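Local coordinates for alpha,alpha-trehalose-phosphate synthase (UDP-forming) (Burkholderia multivorans, PDB 5UOF), which is a glycosyltransferase family 20 enzyme of the GT-B clan, built from two Rossmann-like domains, at residues 352-355 and 356-360; 242-245 and 246-250. All coordinates share one frame; numbering follows the deposited sequence. Where two conformers were deposited one is given.

Contact 1 of 2, residues 352-355 and 356-360; sequences RNLL and MAFFR. With NA (sodium ion), chain C.
Arg352 and Met356 meet one turn apart on helix 352-361, which in sequence links strand 343-346 to strand 364-367 of the six-stranded parallel sheet, in the C-terminal Rossmann-like domain of this GT-B protein. The methyl CE of Met356 lies over the centre of one face of the Arg352 guanidinium, 3.5 Å from its CZ. The bend of Met356 at chi2 (-54°) folds its thioether back along the helix to the extended arginine chain. Because the methyl sits over the face, the N-H groups remain available to partners outside the helix: NE donates to the backbone O of Ser28 and NH1 forms a salt bridge with Glu380.

Along the backbone, four i to i+4 hydrogen bonds use the carbonyls of Arg352 through Leu355. The shorter two join Phe358 N to Leu354 O and Phe359 N to Leu355 O, each at 2.8 Å. Both of these acceptors also lie over a face of the ring that follows four residues later, offset toward its rim; Leu355 O is 3.3 Å from Phe359 CG. In the conformer given, one of two, Leu354 CG meets the far end of the Phe358 ring, 3.4 Å from Phe358 CZ, while CD2 of Leu355 approaches Phe358 CD2 at 4.0 Å. Phe359 packs edge-to-face with Tyr381 of helix 376-384.

Near the C-terminal end of the helix the carbonyls turn to new partners. Phe359 O accepts hydrogen bonds from Ser362 OG and Gln385 NE2. The Arg360 side chain donates through NH1 to Ser384 O. Its own carbonyl goes to the metal: Arg360 O binds the sodium ion at 2.4 Å, two waters and the O atoms Ser362 O and Gln385 OE1 being its other ligands.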
ATOM      1  N   ARG A 352      14.219  11.299  29.086  1.00 18.32           N
ATOM      2  CA  ARG A 352      14.416  11.880  27.766  1.00 19.63           C
ATOM      3  C   ARG A 352      15.794  12.509  27.633  1.00 16.26           C
ATOM      4  O   ARG A 352      16.472  12.318  26.621  1.00 14.34           O
ATOM      5  CB  ARG A 352      13.328  12.913  27.493  1.00 22.83           C
ATOM      6  CG  ARG A 352      13.522  13.711  26.223  1.00 26.70           C
ATOM      7  CD  ARG A 352      12.360  14.675  26.063  1.00 32.13           C
ATOM      8  NE  ARG A 352      12.568  15.619  24.975  1.00 26.18           N
ATOM      9  CZ  ARG A 352      12.307  15.354  23.700  1.00 21.35           C
ATOM     10  NH1 ARG A 352      11.828  14.162  23.355  1.00 20.47           N
ATOM     11  NH2 ARG A 352      12.523  16.281  22.775  1.00 22.92           N
ATOM     12  N   ASN A 353      16.231  13.257  28.645  1.00 16.77           N
ATOM     13  CA  ASN A 353      17.512  13.946  28.515  1.00 18.11           C
ATOM     14  C   ASN A 353      18.680  12.972  28.536  1.00 19.63           C
ATOM     15  O   ASN A 353      19.736  13.262  27.957  1.00 17.95           O
ATOM     16  CB  ASN A 353      17.661  14.995  29.609  1.00 16.98           C
ATOM     17  CG  ASN A 353      16.808  16.210  29.354  1.00 24.19           C
ATOM     18  OD1 ASN A 353      16.093  16.277  28.352  1.00 21.73           O
ATOM     19  ND2 ASN A 353      16.874  17.181  30.254  1.00 24.94           N
ATOM     20  N   LEU A 354      18.515  11.826  29.203  1.00 15.95           N
ATOM     21  CA  LEU A 354      19.518  10.770  29.119  0.51 17.66           C
ATOM     22  C   LEU A 354      19.645  10.245  27.693  1.00 18.24           C
ATOM     23  O   LEU A 354      20.758  10.039  27.196  1.00 15.03           O
ATOM     24  CB  LEU A 354      19.157   9.639  30.085  0.51 18.77           C
ATOM     25  CG  LEU A 354      20.264   8.704  30.564  0.51 19.30           C
ATOM     26  CD1 LEU A 354      21.307   9.477  31.362  0.51 19.54           C
ATOM     27  CD2 LEU A 354      19.682   7.569  31.390  0.51 17.24           C
ATOM     28  N   LEU A 355      18.508  10.008  27.020  1.00 14.97           N
ATOM     29  CA  LEU A 355      18.558   9.569  25.629  1.00 15.21           C
ATOM     30  C   LEU A 355      19.318  10.570  24.771  1.00 14.47           C
ATOM     31  O   LEU A 355      20.085  10.177  23.883  1.00 12.24           O
ATOM     32  CB  LEU A 355      17.149   9.368  25.062  1.00 16.31           C
ATOM     33  CG  LEU A 355      16.283   8.243  25.629  1.00 26.76           C
ATOM     34  CD1 LEU A 355      14.963   8.182  24.872  1.00 24.59           C
ATOM     35  CD2 LEU A 355      17.007   6.905  25.560  1.00 23.18           C
ATOM     36  N   MET A 356      19.105  11.868  25.008  1.00 14.83           N
ATOM     37  CA  MET A 356      19.832  12.864  24.226  1.00 13.82           C
ATOM     38  C   MET A 356      21.333  12.753  24.473  1.00 12.45           C
ATOM     39  O   MET A 356      22.134  12.841  23.531  1.00 13.16           O
ATOM     40  CB  MET A 356      19.333  14.279  24.542  1.00 11.09           C
ATOM     41  CG  MET A 356      17.800  14.475  24.410  1.00 16.01           C
ATOM     42  SD  MET A 356      17.158  13.971  22.793  1.00 15.88           S
ATOM     43  CE  MET A 356      15.400  13.938  23.115  1.00 26.48           C
ATOM     44  N   ALA A 357      21.731  12.535  25.733  1.00 10.59           N
ATOM     45  CA  ALA A 357      23.145  12.321  26.030  1.00 11.72           C
ATOM     46  C   ALA A 357      23.672  11.054  25.358  1.00 15.46           C
ATOM     47  O   ALA A 357      24.821  11.030  24.894  1.00 15.08           O
ATOM     48  CB  ALA A 357      23.369  12.275  27.545  1.00 12.91           C
ATOM     49  N   PHE A 358      22.856   9.993  25.290  1.00 10.74           N
ATOM     50  CA  PHE A 358      23.275   8.807  24.542  1.00 12.97           C
ATOM     51  C   PHE A 358      23.438   9.139  23.065  1.00 12.11           C
ATOM     52  O   PHE A 358      24.390   8.684  22.418  1.00 11.97           O
ATOM     53  CB  PHE A 358      22.262   7.663  24.678  1.00 11.02           C
ATOM     54  CG  PHE A 358      22.055   7.155  26.080  1.00 14.05           C
ATOM     55  CD1 PHE A 358      22.996   7.337  27.074  1.00 16.01           C
ATOM     56  CD2 PHE A 358      20.887   6.458  26.384  1.00 17.07           C
ATOM     57  CE1 PHE A 358      22.773   6.842  28.361  1.00 19.16           C
ATOM     58  CE2 PHE A 358      20.659   5.966  27.652  1.00 17.37           C
ATOM     59  CZ  PHE A 358      21.594   6.166  28.648  1.00 17.99           C
ATOM     60  N   PHE A 359      22.483   9.887  22.499  1.00 13.14           N
ATOM     61  CA  PHE A 359      22.615  10.295  21.104  1.00 13.20           C
ATOM     62  C   PHE A 359      23.902  11.077  20.893  1.00 11.78           C
ATOM     63  O   PHE A 359      24.620  10.864  19.908  1.00 12.60           O
ATOM     64  CB  PHE A 359      21.427  11.163  20.676  1.00 10.49           C
ATOM     65  CG  PHE A 359      20.109  10.439  20.603  1.00 10.95           C
ATOM     66  CD1 PHE A 359      20.047   9.063  20.478  1.00  9.54           C
ATOM     67  CD2 PHE A 359      18.920  11.163  20.660  1.00  9.72           C
ATOM     68  CE1 PHE A 359      18.817   8.415  20.398  1.00 11.87           C
ATOM     69  CE2 PHE A 359      17.699  10.528  20.579  1.00 13.50           C
ATOM     70  CZ  PHE A 359      17.641   9.153  20.457  1.00 16.69           C
ATOM     71  N   ARG A 360      24.205  12.000  21.797  1.00 10.27           N
ATOM     72  CA  ARG A 360      25.390  12.823  21.588  1.00 12.57           C
ATOM     73  C   ARG A 360      26.657  11.974  21.604  1.00 12.31           C
ATOM     74  O   ARG A 360      27.578  12.212  20.818  1.00 13.70           O
ATOM     75  CB  ARG A 360      25.469  13.929  22.639  1.00 11.13           C
ATOM     76  CG  ARG A 360      26.584  14.968  22.358  1.00  9.47           C
ATOM     77  CD  ARG A 360      26.406  16.149  23.310  1.00 13.65           C
ATOM     78  NE  ARG A 360      27.297  17.299  23.082  1.00 14.49           N
ATOM     79  CZ  ARG A 360      26.953  18.405  22.414  1.00 16.67           C
ATOM     80  NH1 ARG A 360      25.751  18.519  21.861  1.00 10.18           N
ATOM     81  NH2 ARG A 360      27.810  19.418  22.316  1.00 14.94           N
TER
HETATM   82 NA    NA C 501      27.809  12.017  18.472  1.00 14.93          NA
HETATM   83  O   HOH W   1      28.689  14.261  18.842  1.00 14.35           O
HETATM   84  O   HOH W   2      29.889  11.717  17.053  1.00 21.41           O

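Contact 2 of 2, residues 242-245 and 246-250; sequences IAQA and AVQYG
Trans about chi1 (176°), Gln244 sends its chain outward from the helix, while Gln248 has CG anti to its own carbonyl carbon; the two chains, each extended beyond CG, cross at an angle one turn apart. Both glutamines are exposed and were modelled in two conformers, so the contact between them is one of alternative positions. In the conformers given, NE2 of Gln248 rests against the aliphatic part of its neighbour, 3.3 Å from Gln244 CG, and the amide planes are turned 32° from each other. Gln248 CG there also leans on the backbone, 3.2 Å from Gln244 O, the same carbonyl that accepts the N-H of Gln248.

These residues form the last turns of helix 239-248, which follows strand 226-232 in the GT-B fold. Its exposed side carries Gln244, Val247 and Gln248, whereas Ile242 and Ala246 face Met356 of helix 352-361. Ala246 N donates to Ile242 O at 2.9 Å; at Tyr249, where helical backbone angles are lost, the bond from its N to Ala245 O is more bent, with an N-H...O angle of 144°. Gly250 N then reaches back only three residues, to Val247 O at 2.9 Å. The Tyr249 ring makes a cation-pi contact with Arg252, and its OH is hydrogen-bonded to Glu351 OE1.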
ATOM      1  N   ILE A 242      17.508  20.875  22.942  1.00 14.49           N
ATOM      2  CA  ILE A 242      17.938  19.482  23.017  1.00 13.25           C
ATOM      3  C   ILE A 242      19.446  19.395  23.206  1.00 13.96           C
ATOM      4  O   ILE A 242      19.940  18.617  24.031  1.00 14.27           O
ATOM      5  CB  ILE A 242      17.459  18.724  21.764  1.00 12.38           C
ATOM      6  CG1 ILE A 242      15.935  18.546  21.836  1.00 16.98           C
ATOM      7  CG2 ILE A 242      18.173  17.386  21.630  1.00 14.08           C
ATOM      8  CD1 ILE A 242      15.289  18.069  20.550  1.00 15.78           C
ATOM      9  N   ALA A 243      20.205  20.193  22.450  1.00 15.58           N
ATOM     10  CA  ALA A 243      21.659  20.122  22.558  1.00 20.21           C
ATOM     11  C   ALA A 243      22.118  20.503  23.958  1.00 14.45           C
ATOM     12  O   ALA A 243      23.007  19.858  24.530  1.00 14.49           O
ATOM     13  CB  ALA A 243      22.313  21.027  21.515  1.00 17.71           C
ATOM     14  N   GLN A 244      21.516  21.546  24.524  1.00 15.23           N
ATOM     15  CA  GLN A 244      21.867  21.968  25.877  0.51 19.16           C
ATOM     16  C   GLN A 244      21.544  20.878  26.889  1.00 19.91           C
ATOM     17  O   GLN A 244      22.335  20.606  27.803  1.00 20.14           O
ATOM     18  CB  GLN A 244      21.129  23.263  26.228  0.51 22.18           C
ATOM     19  CG  GLN A 244      21.344  23.737  27.655  0.51 18.11           C
ATOM     20  CD  GLN A 244      20.463  24.929  28.032  0.51 23.54           C
ATOM     21  OE1 GLN A 244      19.278  24.971  27.702  0.51 26.94           O
ATOM     22  NE2 GLN A 244      21.046  25.899  28.724  0.51 22.99           N
ATOM     23  N   ALA A 245      20.378  20.231  26.733  1.00 16.95           N
ATOM     24  CA  ALA A 245      19.998  19.153  27.639  1.00 16.98           C
ATOM     25  C   ALA A 245      20.965  17.985  27.536  1.00 19.60           C
ATOM     26  O   ALA A 245      21.363  17.408  28.555  1.00 19.73           O
ATOM     27  CB  ALA A 245      18.573  18.685  27.341  1.00 19.09           C
ATOM     28  N   ALA A 246      21.341  17.613  26.310  1.00 14.08           N
ATOM     29  CA  ALA A 246      22.275  16.509  26.127  1.00 13.79           C
ATOM     30  C   ALA A 246      23.576  16.784  26.873  1.00 17.80           C
ATOM     31  O   ALA A 246      24.073  15.925  27.611  1.00 18.37           O
ATOM     32  CB  ALA A 246      22.523  16.281  24.636  1.00 13.47           C
ATOM     33  N   VAL A 247      24.120  18.000  26.724  1.00 14.53           N
ATOM     34  CA  VAL A 247      25.361  18.356  27.413  1.00 15.21           C
ATOM     35  C   VAL A 247      25.154  18.351  28.920  1.00 15.93           C
ATOM     36  O   VAL A 247      26.008  17.880  29.681  1.00 21.00           O
ATOM     37  CB  VAL A 247      25.861  19.729  26.926  1.00 18.19           C
ATOM     38  CG1 VAL A 247      26.975  20.279  27.851  1.00 18.53           C
ATOM     39  CG2 VAL A 247      26.341  19.614  25.481  1.00 19.18           C
ATOM     40  N   GLN A 248      24.013  18.871  29.370  1.00 18.62           N
ATOM     41  CA  GLN A 248      23.723  18.964  30.800  0.61 22.95           C
ATOM     42  C   GLN A 248      23.688  17.594  31.459  1.00 21.42           C
ATOM     43  O   GLN A 248      24.031  17.453  32.643  1.00 22.59           O
ATOM     44  CB  GLN A 248      22.389  19.676  31.023  0.61 23.37           C
ATOM     45  CG  GLN A 248      22.444  21.195  30.912  0.61 26.99           C
ATOM     46  CD  GLN A 248      21.062  21.833  30.936  0.61 34.22           C
ATOM     47  OE1 GLN A 248      20.041  21.139  30.958  0.61 38.05           O
ATOM     48  NE2 GLN A 248      21.025  23.159  30.921  0.61 33.98           N
ATOM     49  N   TYR A 249      23.280  16.572  30.710  1.00 17.09           N
ATOM     50  CA  TYR A 249      23.224  15.199  31.193  1.00 15.87           C
ATOM     51  C   TYR A 249      24.478  14.399  30.861  1.00 18.46           C
ATOM     52  O   TYR A 249      24.499  13.184  31.066  1.00 16.31           O
ATOM     53  CB  TYR A 249      21.999  14.491  30.615  1.00 15.84           C
ATOM     54  CG  TYR A 249      20.775  14.663  31.477  1.00 17.82           C
ATOM     55  CD1 TYR A 249      20.356  15.926  31.869  1.00 22.00           C
ATOM     56  CD2 TYR A 249      20.061  13.564  31.921  1.00 25.44           C
ATOM     57  CE1 TYR A 249      19.239  16.090  32.676  1.00 26.33           C
ATOM     58  CE2 TYR A 249      18.944  13.715  32.728  1.00 24.74           C
ATOM     59  CZ  TYR A 249      18.542  14.978  33.103  1.00 31.01           C
ATOM     60  OH  TYR A 249      17.429  15.131  33.902  1.00 41.67           O
ATOM     61  N   GLY A 250      25.531  15.050  30.360  1.00 19.09           N
ATOM     62  CA  GLY A 250      26.699  14.312  29.914  1.00 16.33           C
ATOM     63  C   GLY A 250      27.485  13.637  31.020  1.00 17.02           C
ATOM     64  O   GLY A 250      28.291  12.745  30.736  1.00 20.49           O
TER

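Overall arrangement
Contact 2 comes first along the chain, on helix 239-248, and contact 1 follows about a hundred residues later on helix 352-361, with about 7 Å between their centres. The two helices pack directly: Asn353 OD1 lies 3.6 Å from Ala245 CB, and Arg360 CZ lies 3.4 Å from Val247 CG2. Helix 376-384 touches both, through Ile242 as well as Met356 and Phe359. Helix 239-248 comes in sequence after the last strand of the ten-stranded sheet, yet it packs on a helix of the domain built on the six-stranded parallel sheet, and so joins the body of the second domain beside the sodium site.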